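PDB 5GVV: glycosyl transferase family 8 from Streptococcus pneumoniae, which transfers galactose from UDP-galactose to the terminal glucose of PsrP already carrying GlcNAc and glucose, the third step in O-glycosylation of this serine-rich repeat protein. Local coordinates for residues 33-41 and 92-100; 226-235 and 241-249. All coordinates share one frame; numbering follows the deposited sequence.

Contact 1: 33-41 and 92-100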
loop_
_atom_site.group_PDB
_atom_site.type_symbol
_atom_site.label_atom_id
_atom_site.label_comp_id
_atom_site.label_asym_id
_atom_site.label_seq_id
_atom_site.Cartn_x
_atom_site.Cartn_y
_atom_site.Cartn_z
ATOM N N HIS A 33 4.048 -3.406 -24.229
ATOM C CA HIS A 33 3.433 -2.405 -25.100
ATOM C C HIS A 33 2.012 -2.045 -24.688
ATOM O O HIS A 33 1.076 -2.135 -25.492
ATOM C CB HIS A 33 3.457 -2.872 -26.557
ATOM C CG HIS A 33 4.835 -3.106 -27.092
ATOM N ND1 HIS A 33 5.548 -4.257 -26.836
ATOM C CD2 HIS A 33 5.632 -2.335 -27.870
ATOM C CE1 HIS A 33 6.724 -4.186 -27.433
ATOM N NE2 HIS A 33 6.802 -3.028 -28.063
ATOM N N LEU A 34 1.851 -1.630 -23.437
ATOM C CA LEU A 34 0.524 -1.313 -22.924
ATOM C C LEU A 34 0.353 0.182 -22.669
ATOM O O LEU A 34 1.164 0.801 -21.971
ATOM C CB LEU A 34 0.262 -2.095 -21.637
ATOM C CG LEU A 34 0.539 -3.595 -21.689
ATOM C CD1 LEU A 34 0.473 -4.175 -20.295
ATOM C CD2 LEU A 34 -0.451 -4.300 -22.592
ATOM N N LYS A 35 -0.695 0.761 -23.242
ATOM C CA LYS A 35 -1.071 2.120 -22.894
ATOM C C LYS A 35 -2.142 2.014 -21.821
ATOM O O LYS A 35 -3.301 1.698 -22.110
ATOM C CB LYS A 35 -1.595 2.874 -24.113
ATOM C CG LYS A 35 -1.908 4.338 -23.840
ATOM C CD LYS A 35 -2.279 5.045 -25.129
ATOM C CE LYS A 35 -2.624 6.505 -24.897
ATOM N NZ LYS A 35 -3.111 7.112 -26.171
ATOM N N ILE A 36 -1.738 2.250 -20.578
ATOM C CA ILE A 36 -2.630 2.077 -19.439
ATOM C C ILE A 36 -3.214 3.405 -18.958
ATOM O O ILE A 36 -2.477 4.327 -18.601
ATOM C CB ILE A 36 -1.901 1.390 -18.266
ATOM C CG1 ILE A 36 -1.497 -0.038 -18.654
ATOM C CG2 ILE A 36 -2.783 1.365 -17.029
ATOM C CD1 ILE A 36 -0.675 -0.752 -17.608
ATOM N N TYR A 37 -4.541 3.490 -18.944
ATOM C CA TYR A 37 -5.225 4.624 -18.334
ATOM C C TYR A 37 -5.604 4.238 -16.907
ATOM O O TYR A 37 -6.010 3.100 -16.660
ATOM C CB TYR A 37 -6.498 4.973 -19.109
ATOM C CG TYR A 37 -6.290 5.440 -20.535
ATOM C CD1 TYR A 37 -6.388 6.788 -20.860
ATOM C CD2 TYR A 37 -6.029 4.536 -21.561
ATOM C CE1 TYR A 37 -6.215 7.227 -22.160
ATOM C CE2 TYR A 37 -5.856 4.972 -22.876
ATOM C CZ TYR A 37 -5.951 6.320 -23.163
ATOM O OH TYR A 37 -5.779 6.774 -24.460
ATOM N N LEU A 38 -5.460 5.166 -15.965
ATOM C CA LEU A 38 -5.911 4.909 -14.598
ATOM C C LEU A 38 -6.814 6.028 -14.110
ATOM O O LEU A 38 -6.352 7.137 -13.824
ATOM C CB LEU A 38 -4.729 4.729 -13.642
ATOM C CG LEU A 38 -5.060 4.568 -12.154
ATOM C CD1 LEU A 38 -6.043 3.435 -11.949
ATOM C CD2 LEU A 38 -3.786 4.317 -11.353
ATOM N N LEU A 39 -8.107 5.735 -14.025
ATOM C CA LEU A 39 -9.075 6.710 -13.536
ATOM C C LEU A 39 -9.004 6.791 -12.013
ATOM O O LEU A 39 -9.111 5.775 -11.324
ATOM C CB LEU A 39 -10.488 6.340 -13.996
ATOM C CG LEU A 39 -10.919 6.871 -15.370
ATOM C CD1 LEU A 39 -10.079 6.274 -16.480
ATOM C CD2 LEU A 39 -12.412 6.631 -15.630
ATOM N N ASN A 40 -8.796 7.996 -11.490
ATOM C CA ASN A 40 -8.663 8.183 -10.047
ATOM C C ASN A 40 -8.916 9.631 -9.654
ATOM O O ASN A 40 -9.010 10.503 -10.517
ATOM C CB ASN A 40 -7.267 7.760 -9.576
ATOM C CG ASN A 40 -6.178 8.741 -10.007
ATOM O OD1 ASN A 40 -5.611 9.462 -9.181
ATOM N ND2 ASN A 40 -5.872 8.759 -11.301
ATOM N N GLN A 41 -9.023 9.884 -8.352
ATOM C CA GLN A 41 -9.201 11.242 -7.845
ATOM C C GLN A 41 -8.021 11.676 -6.999
ATOM O O GLN A 41 -7.645 12.847 -7.000
ATOM C CB GLN A 41 -10.446 11.340 -6.964
ATOM C CG GLN A 41 -11.770 11.045 -7.634
ATOM C CD GLN A 41 -12.944 11.407 -6.740
ATOM O OE1 GLN A 41 -13.507 10.554 -6.053
ATOM N NE2 GLN A 41 -13.308 12.681 -6.736
ATOM N N PHE A 92 -17.040 6.822 -17.093
ATOM C CA PHE A 92 -16.372 7.963 -17.729
ATOM C C PHE A 92 -15.228 7.564 -18.659
ATOM O O PHE A 92 -14.455 8.415 -19.099
ATOM C CB PHE A 92 -15.844 8.933 -16.665
ATOM C CG PHE A 92 -16.910 9.473 -15.754
ATOM C CD1 PHE A 92 -17.659 10.581 -16.124
ATOM C CD2 PHE A 92 -17.161 8.872 -14.526
ATOM C CE1 PHE A 92 -18.641 11.086 -15.286
ATOM C CE2 PHE A 92 -18.140 9.369 -13.681
ATOM C CZ PHE A 92 -18.881 10.479 -14.060
ATOM N N ILE A 93 -15.121 6.275 -18.958
ATOM C CA ILE A 93 -14.066 5.780 -19.847
ATOM C C ILE A 93 -13.933 6.541 -21.178
ATOM O O ILE A 93 -12.835 6.987 -21.520
ATOM C CB ILE A 93 -14.171 4.244 -20.070
ATOM C CG1 ILE A 93 -13.671 3.494 -18.830
ATOM C CG2 ILE A 93 -13.364 3.814 -21.282
ATOM C CD1 ILE A 93 -13.948 1.994 -18.852
ATOM N N PRO A 94 -15.041 6.721 -21.924
ATOM C CA PRO A 94 -14.858 7.380 -23.225
ATOM C C PRO A 94 -14.537 8.871 -23.124
ATOM O O PRO A 94 -14.324 9.515 -24.152
ATOM C CB PRO A 94 -16.212 7.168 -23.919
ATOM C CG PRO A 94 -17.190 7.061 -22.808
ATOM C CD PRO A 94 -16.453 6.352 -21.694
ATOM N N ASP A 95 -14.489 9.412 -21.910
ATOM C CA ASP A 95 -14.106 10.807 -21.719
ATOM C C ASP A 95 -12.585 10.976 -21.654
ATOM O O ASP A 95 -12.076 12.098 -21.739
ATOM C CB ASP A 95 -14.760 11.380 -20.456
ATOM C CG ASP A 95 -16.259 11.576 -20.609
ATOM O OD1 ASP A 95 -16.705 11.890 -21.733
ATOM O OD2 ASP A 95 -16.992 11.419 -19.606
ATOM N N PHE A 96 -11.864 9.863 -21.513
ATOM C CA PHE A 96 -10.408 9.902 -21.393
ATOM C C PHE A 96 -9.679 9.122 -22.483
ATOM O O PHE A 96 -8.640 9.562 -22.979
ATOM C CB PHE A 96 -9.969 9.359 -20.029
ATOM C CG PHE A 96 -10.439 10.182 -18.863
ATOM C CD1 PHE A 96 -11.584 9.817 -18.162
ATOM C CD2 PHE A 96 -9.739 11.315 -18.463
ATOM C CE1 PHE A 96 -12.024 10.566 -17.082
ATOM C CE2 PHE A 96 -10.171 12.069 -17.381
ATOM C CZ PHE A 96 -11.318 11.692 -16.692
ATOM N N VAL A 97 -10.209 7.954 -22.837
ATOM C CA VAL A 97 -9.534 7.053 -23.770
ATOM C C VAL A 97 -9.717 7.504 -25.219
ATOM O O VAL A 97 -10.837 7.775 -25.650
ATOM C CB VAL A 97 -10.039 5.604 -23.600
ATOM C CG1 VAL A 97 -9.255 4.653 -24.490
ATOM C CG2 VAL A 97 -9.922 5.180 -22.137
ATOM N N THR A 98 -8.618 7.574 -25.969
ATOM C CA THR A 98 -8.648 8.084 -27.341
ATOM C C THR A 98 -8.699 6.951 -28.358
ATOM O O THR A 98 -8.979 7.175 -29.538
ATOM C CB THR A 98 -7.417 8.964 -27.644
ATOM O OG1 THR A 98 -6.227 8.163 -27.601
ATOM C CG2 THR A 98 -7.298 10.081 -26.624
ATOM N N GLU A 99 -8.430 5.732 -27.899
ATOM C CA GLU A 99 -8.451 4.575 -28.788
ATOM C C GLU A 99 -9.880 4.100 -29.049
ATOM O O GLU A 99 -10.768 4.280 -28.211
ATOM C CB GLU A 99 -7.597 3.434 -28.226
ATOM C CG GLU A 99 -6.088 3.684 -28.285
ATOM C CD GLU A 99 -5.592 4.663 -27.232
ATOM O OE1 GLU A 99 -6.332 4.954 -26.268
ATOM O OE2 GLU A 99 -4.449 5.143 -27.369
ATOM N N ASP A 100 -10.103 3.502 -30.215
ATOM C CA ASP A 100 -11.438 3.032 -30.569
ATOM C C ASP A 100 -11.819 1.776 -29.774
ATOM O O ASP A 100 -13.005 1.505 -29.554
ATOM C CB ASP A 100 -11.545 2.785 -32.077
ATOM C CG ASP A 100 -11.305 4.047 -32.897
ATOM O OD1 ASP A 100 -11.556 5.161 -32.382
ATOM O OD2 ASP A 100 -10.860 3.919 -34.061
#

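Contact 2: 226-235 and 241-249. With MN (manganese (II) ion), chain C; UDP (uridine-5'-diphosphate), chain D.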
loop_
_atom_site.group_PDB
_atom_site.type_symbol
_atom_site.label_atom_id
_atom_site.label_comp_id
_atom_site.label_asym_id
_atom_site.label_seq_id
_atom_site.Cartn_x
_atom_site.Cartn_y
_atom_site.Cartn_z
ATOM N N LEU A 226 -7.796 -14.009 -13.216
ATOM C CA LEU A 226 -8.401 -14.423 -11.948
ATOM C C LEU A 226 -9.071 -13.239 -11.273
ATOM O O LEU A 226 -8.397 -12.272 -10.916
ATOM C CB LEU A 226 -7.335 -14.976 -11.001
ATOM C CG LEU A 226 -6.677 -16.307 -11.333
ATOM C CD1 LEU A 226 -5.597 -16.621 -10.315
ATOM C CD2 LEU A 226 -7.721 -17.413 -11.366
ATOM N N HIS A 227 -10.382 -13.328 -11.061
ATOM C CA HIS A 227 -11.146 -12.221 -10.490
ATOM C C HIS A 227 -11.623 -12.567 -9.082
ATOM O O HIS A 227 -12.486 -13.436 -8.897
ATOM C CB HIS A 227 -12.337 -11.882 -11.395
ATOM C CG HIS A 227 -13.003 -10.584 -11.066
ATOM N ND1 HIS A 227 -14.095 -10.106 -11.763
ATOM C CD2 HIS A 227 -12.725 -9.647 -10.123
ATOM C CE1 HIS A 227 -14.462 -8.943 -11.263
ATOM N NE2 HIS A 227 -13.651 -8.641 -10.263
ATOM N N TYR A 228 -11.055 -11.895 -8.084
ATOM C CA TYR A 228 -11.422 -12.156 -6.698
ATOM C C TYR A 228 -12.634 -11.333 -6.261
ATOM O O TYR A 228 -12.524 -10.459 -5.390
ATOM C CB TYR A 228 -10.234 -11.875 -5.774
ATOM C CG TYR A 228 -9.039 -12.765 -6.037
ATOM C CD1 TYR A 228 -8.909 -13.989 -5.398
ATOM C CD2 TYR A 228 -8.041 -12.373 -6.918
ATOM C CE1 TYR A 228 -7.819 -14.800 -5.629
ATOM C CE2 TYR A 228 -6.953 -13.178 -7.167
ATOM C CZ TYR A 228 -6.848 -14.391 -6.519
ATOM O OH TYR A 228 -5.759 -15.195 -6.761
ATOM N N ILE A 229 -13.789 -11.616 -6.862
ATOM C CA ILE A 229 -15.028 -10.922 -6.529
ATOM C C ILE A 229 -15.437 -11.215 -5.091
ATOM O O ILE A 229 -14.866 -12.104 -4.447
ATOM C CB ILE A 229 -16.185 -11.335 -7.465
ATOM C CG1 ILE A 229 -16.542 -12.815 -7.262
ATOM C CG2 ILE A 229 -15.823 -11.068 -8.922
ATOM C CD1 ILE A 229 -17.805 -13.253 -7.993
ATOM N N SER A 230 -16.424 -10.457 -4.606
ATOM C CA SER A 230 -16.974 -10.566 -3.241
ATOM C C SER A 230 -16.081 -9.896 -2.199
ATOM O O SER A 230 -15.059 -9.308 -2.536
ATOM C CB SER A 230 -17.282 -12.018 -2.838
ATOM O OG SER A 230 -16.128 -12.674 -2.329
ATOM N N GLN A 231 -16.478 -9.972 -0.936
ATOM C CA GLN A 231 -15.705 -9.336 0.123
ATOM C C GLN A 231 -14.654 -10.280 0.702
ATOM O O GLN A 231 -13.922 -9.914 1.626
ATOM C CB GLN A 231 -16.631 -8.815 1.224
ATOM C CG GLN A 231 -17.735 -7.886 0.714
ATOM C CD GLN A 231 -17.205 -6.604 0.079
ATOM O OE1 GLN A 231 -16.802 -6.587 -1.089
ATOM N NE2 GLN A 231 -17.229 -5.517 0.841
ATOM N N ASP A 232 -14.584 -11.491 0.153
ATOM C CA ASP A 232 -13.601 -12.476 0.591
ATOM C C ASP A 232 -12.301 -12.300 -0.193
ATOM O O ASP A 232 -11.901 -13.187 -0.948
ATOM C CB ASP A 232 -14.159 -13.888 0.381
ATOM C CG ASP A 232 -13.236 -14.970 0.906
ATOM O OD1 ASP A 232 -12.654 -14.787 1.996
ATOM O OD2 ASP A 232 -13.092 -16.004 0.223
ATOM N N LYS A 233 -11.643 -11.153 -0.007
ATOM C CA LYS A 233 -10.448 -10.811 -0.779
ATOM C C LYS A 233 -9.207 -11.527 -0.247
ATOM O O LYS A 233 -9.034 -11.657 0.967
ATOM C CB LYS A 233 -10.219 -9.294 -0.768
ATOM C CG LYS A 233 -11.445 -8.448 -1.152
ATOM C CD LYS A 233 -11.954 -8.772 -2.554
ATOM C CE LYS A 233 -12.643 -7.561 -3.177
ATOM N NZ LYS A 233 -13.573 -7.945 -4.287
ATOM N N PRO A 234 -8.326 -11.988 -1.157
ATOM C CA PRO A 234 -7.169 -12.783 -0.726
ATOM C C PRO A 234 -6.136 -11.947 0.025
ATOM O O PRO A 234 -5.260 -12.505 0.691
ATOM C CB PRO A 234 -6.577 -13.282 -2.049
ATOM C CG PRO A 234 -6.993 -12.240 -3.061
ATOM C CD PRO A 234 -8.373 -11.822 -2.623
ATOM N N TRP A 235 -6.242 -10.626 -0.073
ATOM C CA TRP A 235 -5.307 -9.756 0.627
ATOM C C TRP A 235 -5.714 -9.467 2.072
ATOM O O TRP A 235 -4.958 -8.844 2.819
ATOM C CB TRP A 235 -5.091 -8.448 -0.138
ATOM C CG TRP A 235 -6.322 -7.608 -0.348
ATOM C CD1 TRP A 235 -6.890 -6.740 0.543
ATOM C CD2 TRP A 235 -7.109 -7.529 -1.546
ATOM N NE1 TRP A 235 -7.989 -6.135 -0.024
ATOM C CE2 TRP A 235 -8.144 -6.598 -1.307
ATOM C CE3 TRP A 235 -7.040 -8.144 -2.798
ATOM C CZ2 TRP A 235 -9.101 -6.275 -2.273
ATOM C CZ3 TRP A 235 -7.998 -7.827 -3.760
ATOM C CH2 TRP A 235 -9.014 -6.904 -3.487
ATOM N N GLY A 241 -11.524 -18.449 0.085
ATOM C CA GLY A 241 -11.514 -18.858 -1.309
ATOM C C GLY A 241 -10.160 -19.382 -1.747
ATOM O O GLY A 241 -9.150 -19.142 -1.080
ATOM N N ARG A 242 -10.141 -20.089 -2.875
ATOM C CA ARG A 242 -8.911 -20.682 -3.393
ATOM C C ARG A 242 -8.052 -19.667 -4.136
ATOM O O ARG A 242 -8.545 -18.607 -4.544
ATOM C CB ARG A 242 -9.237 -21.845 -4.333
ATOM C CG ARG A 242 -9.807 -23.077 -3.648
ATOM C CD ARG A 242 -10.440 -24.017 -4.672
ATOM N NE ARG A 242 -11.518 -23.357 -5.405
ATOM C CZ ARG A 242 -12.036 -23.808 -6.543
ATOM N NH1 ARG A 242 -11.576 -24.927 -7.085
ATOM N NH2 ARG A 242 -13.013 -23.142 -7.146
ATOM N N LEU A 243 -6.768 -20.001 -4.286
ATOM C CA LEU A 243 -5.807 -19.235 -5.093
ATOM C C LEU A 243 -5.343 -17.948 -4.420
ATOM O O LEU A 243 -4.860 -17.036 -5.087
ATOM C CB LEU A 243 -6.343 -18.951 -6.506
ATOM C CG LEU A 243 -6.702 -20.190 -7.338
ATOM C CD1 LEU A 243 -6.956 -19.813 -8.792
ATOM C CD2 LEU A 243 -5.618 -21.251 -7.235
ATOM N N ARG A 244 -5.484 -17.891 -3.101
ATOM C CA ARG A 244 -5.000 -16.764 -2.306
ATOM C C ARG A 244 -3.513 -16.510 -2.562
ATOM O O ARG A 244 -3.067 -15.357 -2.634
ATOM C CB ARG A 244 -5.227 -17.055 -0.822
ATOM C CG ARG A 244 -4.584 -16.054 0.120
ATOM C CD ARG A 244 -4.780 -16.448 1.572
ATOM N NE ARG A 244 -4.125 -15.496 2.466
ATOM C CZ ARG A 244 -4.743 -14.481 3.063
ATOM N NH1 ARG A 244 -6.042 -14.286 2.879
ATOM N NH2 ARG A 244 -4.063 -13.661 3.855
ATOM N N GLU A 245 -2.752 -17.592 -2.706
ATOM C CA GLU A 245 -1.303 -17.506 -2.899
ATOM C C GLU A 245 -0.892 -16.804 -4.195
ATOM O O GLU A 245 0.194 -16.218 -4.280
ATOM C CB GLU A 245 -0.678 -18.900 -2.850
ATOM C CG GLU A 245 -1.166 -19.851 -3.937
ATOM C CD GLU A 245 -2.492 -20.523 -3.595
ATOM O OE1 GLU A 245 -3.070 -20.240 -2.518
ATOM O OE2 GLU A 245 -2.949 -21.348 -4.413
ATOM N N VAL A 246 -1.751 -16.867 -5.208
ATOM C CA VAL A 246 -1.441 -16.242 -6.491
ATOM C C VAL A 246 -1.411 -14.717 -6.375
ATOM O O VAL A 246 -0.535 -14.058 -6.954
ATOM C CB VAL A 246 -2.436 -16.660 -7.582
ATOM C CG1 VAL A 246 -2.086 -15.985 -8.912
ATOM C CG2 VAL A 246 -2.457 -18.179 -7.734
ATOM N N TRP A 247 -2.352 -14.152 -5.620
ATOM C CA TRP A 247 -2.407 -12.702 -5.463
ATOM C C TRP A 247 -1.161 -12.197 -4.766
ATOM O O TRP A 247 -0.585 -11.188 -5.172
ATOM C CB TRP A 247 -3.647 -12.253 -4.677
ATOM C CG TRP A 247 -3.804 -10.736 -4.659
ATOM C CD1 TRP A 247 -4.502 -9.968 -5.560
ATOM C CD2 TRP A 247 -3.228 -9.819 -3.714
ATOM N NE1 TRP A 247 -4.398 -8.637 -5.225
ATOM C CE2 TRP A 247 -3.628 -8.517 -4.094
ATOM C CE3 TRP A 247 -2.425 -9.968 -2.575
ATOM C CZ2 TRP A 247 -3.242 -7.372 -3.379
ATOM C CZ3 TRP A 247 -2.047 -8.835 -1.864
ATOM C CH2 TRP A 247 -2.453 -7.552 -2.272
ATOM N N TRP A 248 -0.752 -12.894 -3.710
ATOM C CA TRP A 248 0.415 -12.481 -2.947
ATOM C C TRP A 248 1.700 -12.580 -3.762
ATOM O O TRP A 248 2.596 -11.741 -3.624
ATOM C CB TRP A 248 0.501 -13.274 -1.640
ATOM C CG TRP A 248 -0.484 -12.748 -0.655
ATOM C CD1 TRP A 248 -1.711 -13.266 -0.356
ATOM C CD2 TRP A 248 -0.355 -11.551 0.119
ATOM N NE1 TRP A 248 -2.341 -12.480 0.575
ATOM C CE2 TRP A 248 -1.528 -11.417 0.886
ATOM C CE3 TRP A 248 0.648 -10.585 0.249
ATOM C CZ2 TRP A 248 -1.729 -10.354 1.767
ATOM C CZ3 TRP A 248 0.447 -9.524 1.127
ATOM C CH2 TRP A 248 -0.730 -9.419 1.873
ATOM N N GLU A 249 1.781 -13.595 -4.615
ATOM C CA GLU A 249 2.929 -13.780 -5.494
ATOM C C GLU A 249 3.189 -12.539 -6.352
ATOM O O GLU A 249 4.340 -12.147 -6.566
ATOM C CB GLU A 249 2.692 -14.993 -6.388
ATOM C CG GLU A 249 3.829 -15.310 -7.342
ATOM C CD GLU A 249 3.578 -16.588 -8.119
ATOM O OE1 GLU A 249 4.568 -17.243 -8.517
ATOM O OE2 GLU A 249 2.392 -16.943 -8.317
HETATM MN MN MN C . -13.802 -6.938 -9.008
HETATM N N1 UDP D . -12.717 0.032 -5.926
HETATM C C2 UDP D . -11.838 0.964 -5.410
HETATM N N3 UDP D . -11.711 1.135 -4.044
HETATM C C4 UDP D . -12.472 0.369 -3.182
HETATM C C5 UDP D . -13.356 -0.574 -3.706
HETATM C C6 UDP D . -13.554 -0.650 -5.084
HETATM O O2 UDP D . -11.164 1.646 -6.177
HETATM O O4 UDP D . -12.356 0.519 -1.962
HETATM C "C1'" UDP D . -12.822 -0.123 -7.394
HETATM C "C2'" UDP D . -11.841 -1.187 -7.861
HETATM O "O2'" UDP D . -11.343 -0.868 -9.141
HETATM C "C3'" UDP D . -12.695 -2.430 -7.967
HETATM C "C4'" UDP D . -14.046 -1.853 -8.368
HETATM O "O4'" UDP D . -14.116 -0.577 -7.756
HETATM O "O3'" UDP D . -12.176 -3.321 -8.932
HETATM C "C5'" UDP D . -15.215 -2.732 -7.931
HETATM O "O5'" UDP D . -14.902 -3.313 -6.683
HETATM P PA UDP D . -14.891 -4.913 -6.557
HETATM O O1A UDP D . -13.881 -5.404 -7.517
HETATM O O2A UDP D . -14.584 -5.326 -5.167
HETATM O O3A UDP D . -16.380 -5.388 -6.973
HETATM P PB UDP D . -16.721 -6.885 -7.477
HETATM O O1B UDP D . -18.068 -6.921 -8.092
HETATM O O2B UDP D . -16.719 -7.782 -6.299
HETATM O O3B UDP D . -15.703 -7.335 -8.458
#

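Contact 1: 33-41 and 92-100
Tyr37 lies against the turn of chain from Phe96 to Glu99. Its CB points toward that segment, and CG stands anti to the carbonyl carbon (chi1 -64°), which carries the ring out over Val97. From CG outward the Tyr37 ring is covered on one face by Val97 CG2, centred 3.9 Å from the centroid and only 7° off the normal, a clear CH-pi contact. Farther along, Tyr37 CE1 comes within 3.5 Å of Phe96 O, while Tyr37 CE2 on the other flank packs on Val97 CG1 at 3.8 Å. The ring belongs to strand 34-40 of the mixed sheet of the GT-A fold, and the loop it holds runs directly into strand 101-105, two places along the sheet beyond strand 6-11, so the contact fastens that connection across one side of the sheet. At its tip, Tyr37 OH donates to Glu99 OE1 (2.6 Å) and accepts a weak bond from Thr98 N. The Glu99 chain bends at chi2 (75°), and its other oxygen, OE2, takes Lys35 NZ in a 2.7 Å salt bridge; both oxygens use their syn lone pairs. Beyond the tyrosine, Leu39 CG meets Phe96 CD1 at 4.1 Å, and Leu39 CD2 reaches Phe92 CB.

Contact 2: 226-235 and 241-249
Trp247 presents one indole face to Trp235, whose CB sits over the six-membered ring 3.6 Å from its centroid, a CH-pi contact; the two indole planes are inclined by 43°. An edge of Trp247 is directed toward the Tyr228 face in an offset edge-to-face pair with planes at 89°. Pro234 CG covers one Tyr228 face near the rim and also meets Trp247 CB at 3.7 Å, while one face of Trp248 is covered by Trp247 CZ3. The aromatic cluster of Tyr228, Trp235 and Trp247 joins the start of helix 244-251 to the loop that follows strand 225-227, which in this GT-A enzyme forms one wall of the UDP and manganese site. At the Tyr228 edge, Tyr228 OH donates to Leu243 O at 2.6 Å, and Val246 N reaches that oxygen from the opposite face of its carbonyl plane. Pro234 O accepts from Trp248 NE1 (2.9 Å) and lies over one face of the Arg244 guanidinium, whose nitrogens hydrogen-bond instead to Ser239 and Asn236 of the same chain and form a salt bridge with Glu46 of the second subunit. Leu226 CD1 and CD2 pack on Val246 and Leu243. Farther out, Gly241 N donates to the syn lone pair of Asp232 OD2. On the ligand side, His227 NE2 binds manganese together with Asp106 and Asp108, and Ile229 CG2 lies over the imidazole. Lys233, bent at chi2, is held by the carbonyls of Tyr228 and Ser230 and by Asp108, and Lys233 NZ donates to UDP O2A at 2.9 Å.

How the contacts relate
From the N terminus, the chain passes through strand 6-11 and helix 17-30 into strand 34-40, then through helix 45-57 and strand 61-66 before 92-100 returns to close contact 1, a loop of 50 residues. Strand 101-105 follows at once and leads to Asp106 and Asp108 of the metal site. Contact 2 opens much later and closes a loop of only five residues, so the two stand in series and neither nest nor cross. The nearest atoms of contact 1 and contact 2 are about 13 Å apart. Contact 1 fastens the sheet to the connection entering strand 101-105; contact 2 joins the nucleotide-binding loop after strand 225-227, which pairs with strand 109-111, to helix 244-251.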